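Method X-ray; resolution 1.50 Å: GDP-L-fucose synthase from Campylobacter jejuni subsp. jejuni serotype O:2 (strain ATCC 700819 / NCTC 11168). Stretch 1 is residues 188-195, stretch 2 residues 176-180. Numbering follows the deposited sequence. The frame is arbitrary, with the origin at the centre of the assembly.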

# COMPACT_ATOMS: atom_id res chain seq x y z
N LEU B 188 -8.01 -15.83 26.76
CA LEU B 188 -9.17 -16.61 27.25
C LEU B 188 -8.65 -17.74 28.15
O LEU B 188 -9.18 -17.90 29.27
CB LEU B 188 -9.96 -17.15 26.05
CG LEU B 188 -11.34 -17.72 26.38
CD1 LEU B 188 -12.19 -16.73 27.16
CD2 LEU B 188 -12.04 -18.12 25.10
N LEU B 189 -7.65 -18.50 27.71
CA LEU B 189 -7.06 -19.60 28.51
C LEU B 189 -6.61 -19.00 29.84
O LEU B 189 -6.94 -19.60 30.90
CB LEU B 189 -5.89 -20.25 27.77
CG LEU B 189 -5.24 -21.42 28.49
CD1 LEU B 189 -6.25 -22.53 28.77
CD2 LEU B 189 -4.07 -21.97 27.69
N ARG B 190 -5.95 -17.84 29.81
CA ARG B 190 -5.39 -17.23 31.04
C ARG B 190 -6.53 -16.75 31.94
O ARG B 190 -6.39 -16.90 33.17
CB ARG B 190 -4.43 -16.07 30.76
CG ARG B 190 -3.62 -15.68 31.99
CD ARG B 190 -2.44 -14.78 31.67
NE ARG B 190 -1.80 -14.28 32.88
CZ ARG B 190 -0.84 -13.36 32.89
NH1 ARG B 190 -0.31 -12.96 34.04
NH2 ARG B 190 -0.39 -12.85 31.75
N LYS B 191 -7.60 -16.22 31.37
CA LYS B 191 -8.77 -15.71 32.15
C LYS B 191 -9.37 -16.86 32.96
O LYS B 191 -9.66 -16.67 34.17
CB LYS B 191 -9.83 -15.11 31.23
CG LYS B 191 -9.56 -13.69 30.76
CD LYS B 191 -10.77 -13.03 30.09
CE LYS B 191 -12.02 -13.05 30.94
NZ LYS B 191 -13.06 -12.11 30.45
N PHE B 192 -9.58 -18.03 32.35
CA PHE B 192 -10.19 -19.19 33.05
C PHE B 192 -9.20 -19.76 34.07
O PHE B 192 -9.66 -20.20 35.12
CB PHE B 192 -10.67 -20.25 32.06
CG PHE B 192 -12.06 -19.96 31.56
CD1 PHE B 192 -13.17 -20.35 32.30
CD2 PHE B 192 -12.26 -19.26 30.38
CE1 PHE B 192 -14.45 -20.06 31.85
CE2 PHE B 192 -13.54 -18.99 29.93
CZ PHE B 192 -14.63 -19.38 30.68
N HIS B 193 -7.89 -19.76 33.78
CA HIS B 193 -6.86 -20.27 34.72
C HIS B 193 -6.89 -19.44 36.01
O HIS B 193 -6.95 -20.05 37.10
CB HIS B 193 -5.48 -20.28 34.06
CG HIS B 193 -4.40 -20.75 34.97
ND1 HIS B 193 -4.25 -22.08 35.31
CD2 HIS B 193 -3.44 -20.08 35.63
CE1 HIS B 193 -3.23 -22.21 36.13
NE2 HIS B 193 -2.71 -21.00 36.34
N LEU B 194 -6.89 -18.12 35.90
CA LEU B 194 -6.91 -17.20 37.07
C LEU B 194 -8.25 -17.32 37.80
O LEU B 194 -8.24 -17.26 39.04
CB LEU B 194 -6.67 -15.76 36.62
CG LEU B 194 -5.31 -15.48 35.98
CD1 LEU B 194 -5.13 -13.99 35.77
CD2 LEU B 194 -4.18 -16.06 36.83
N ALA B 195 -9.36 -17.51 37.08
CA ALA B 195 -10.69 -17.77 37.68
C ALA B 195 -10.60 -19.02 38.56
O ALA B 195 -11.18 -19.01 39.67
CB ALA B 195 -11.74 -17.95 36.60
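Stretch 2 176-180: NFDFG

Stretch 2, N176 to G180, is an irregular strip of chain with no helix or strand of its own, laid against one side of a helix that runs through all of stretch 1 and continues beyond both its ends. Since the strip is not a regular element, its placement is best described by register: the nearest pair of CA atoms is R190 and F177, 6.6 Å apart. From there the strip runs largely across the helix, with F177 near L189 and R190, and the ring of F179 carries the contact from R190 on to K191 and L194. The backbone of F177 sits at phi/psi -99/14, then opens to extended values at D178 and F179, before G180 turns it with a positive phi of 68°, a region that by itself favours glycine.

Along the helix, L188 points away and takes no part. L189 points toward the strip, and its CD2 lies 4.1 Å from CE1 of F177, an apolar contact between two buried side chains.

R190 is the centre of the contact. Its side chain is fully extended, chi1 to chi3 all t, and this reach carries the guanidinium past CB of F177 to that residue's own carbonyl. There NH2 donates a hydrogen bond to the carbonyl O of F177, with NH2 to O at 3.0 Å and an N-H...O angle of 167°, nearly straight. The acceptor lies near the guanidinium plane, where the N-H bonds point, which leaves the faces free for other neighbours. F179 uses one of them: its CE2 stands 3.5 Å from NE of R190, over the face of the guanidinium. On the way out, the aliphatic part of the arginine also packs, with CD of R190 4.1 Å from CB of F177. One long side chain thus packs along F177, binds its carbonyl and offers a face to an atom of F179.

K191 leaves sideways and its end leads away, yet its CG still comes within 4.1 Å of CE1 at the edge of the F179 ring. F192 and H193 are out of reach.

One turn beyond R190, where L194 N bonds back to R190 O at 3.0 Å, L194 again points toward the strip; its CD1 meets CZ of F179 at 3.4 Å, a tight apolar contact at the ring edge. A195 is out of reach. Within the strip, D178 N donates to OD1 of N176 at 3.1 Å, a side-chain-to-backbone bond that spans F177.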

# COMPACT_ATOMS: atom_id res chain seq x y z
N ASN B 176 1.66 -15.95 23.50
CA ASN B 176 1.83 -14.69 24.26
C ASN B 176 0.54 -14.51 25.08
O ASN B 176 -0.53 -14.30 24.48
CB ASN B 176 2.22 -13.56 23.30
CG ASN B 176 2.23 -12.19 23.93
OD1 ASN B 176 1.69 -11.97 25.02
ND2 ASN B 176 2.86 -11.24 23.26
N PHE B 177 0.65 -14.69 26.40
CA PHE B 177 -0.49 -14.74 27.34
C PHE B 177 -0.69 -13.39 28.02
O PHE B 177 -1.47 -13.34 29.00
CB PHE B 177 -0.26 -15.83 28.37
CG PHE B 177 -0.14 -17.21 27.78
CD1 PHE B 177 -1.28 -17.93 27.43
CD2 PHE B 177 1.10 -17.80 27.62
CE1 PHE B 177 -1.17 -19.21 26.89
CE2 PHE B 177 1.20 -19.08 27.10
CZ PHE B 177 0.07 -19.78 26.74
N ASP B 178 -0.06 -12.32 27.52
CA ASP B 178 -0.24 -10.94 28.05
C ASP B 178 -1.69 -10.50 27.86
O ASP B 178 -2.27 -10.76 26.77
CB ASP B 178 0.75 -9.96 27.40
CG ASP B 178 2.20 -10.27 27.73
OD1 ASP B 178 3.08 -9.54 27.23
OD2 ASP B 178 2.43 -11.25 28.47
N PHE B 179 -2.28 -9.87 28.89
CA PHE B 179 -3.67 -9.36 28.91
C PHE B 179 -3.78 -8.10 28.05
O PHE B 179 -2.82 -7.30 28.03
CB PHE B 179 -4.12 -9.01 30.34
CG PHE B 179 -4.47 -10.20 31.20
CD1 PHE B 179 -5.58 -10.98 30.93
CD2 PHE B 179 -3.69 -10.52 32.30
CE1 PHE B 179 -5.90 -12.07 31.73
CE2 PHE B 179 -4.00 -11.61 33.10
CZ PHE B 179 -5.11 -12.38 32.81
N GLY B 180 -4.93 -7.92 27.40
CA GLY B 180 -5.28 -6.72 26.61
C GLY B 180 -4.44 -6.59 25.34
O GLY B 180 -4.26 -5.46 24.89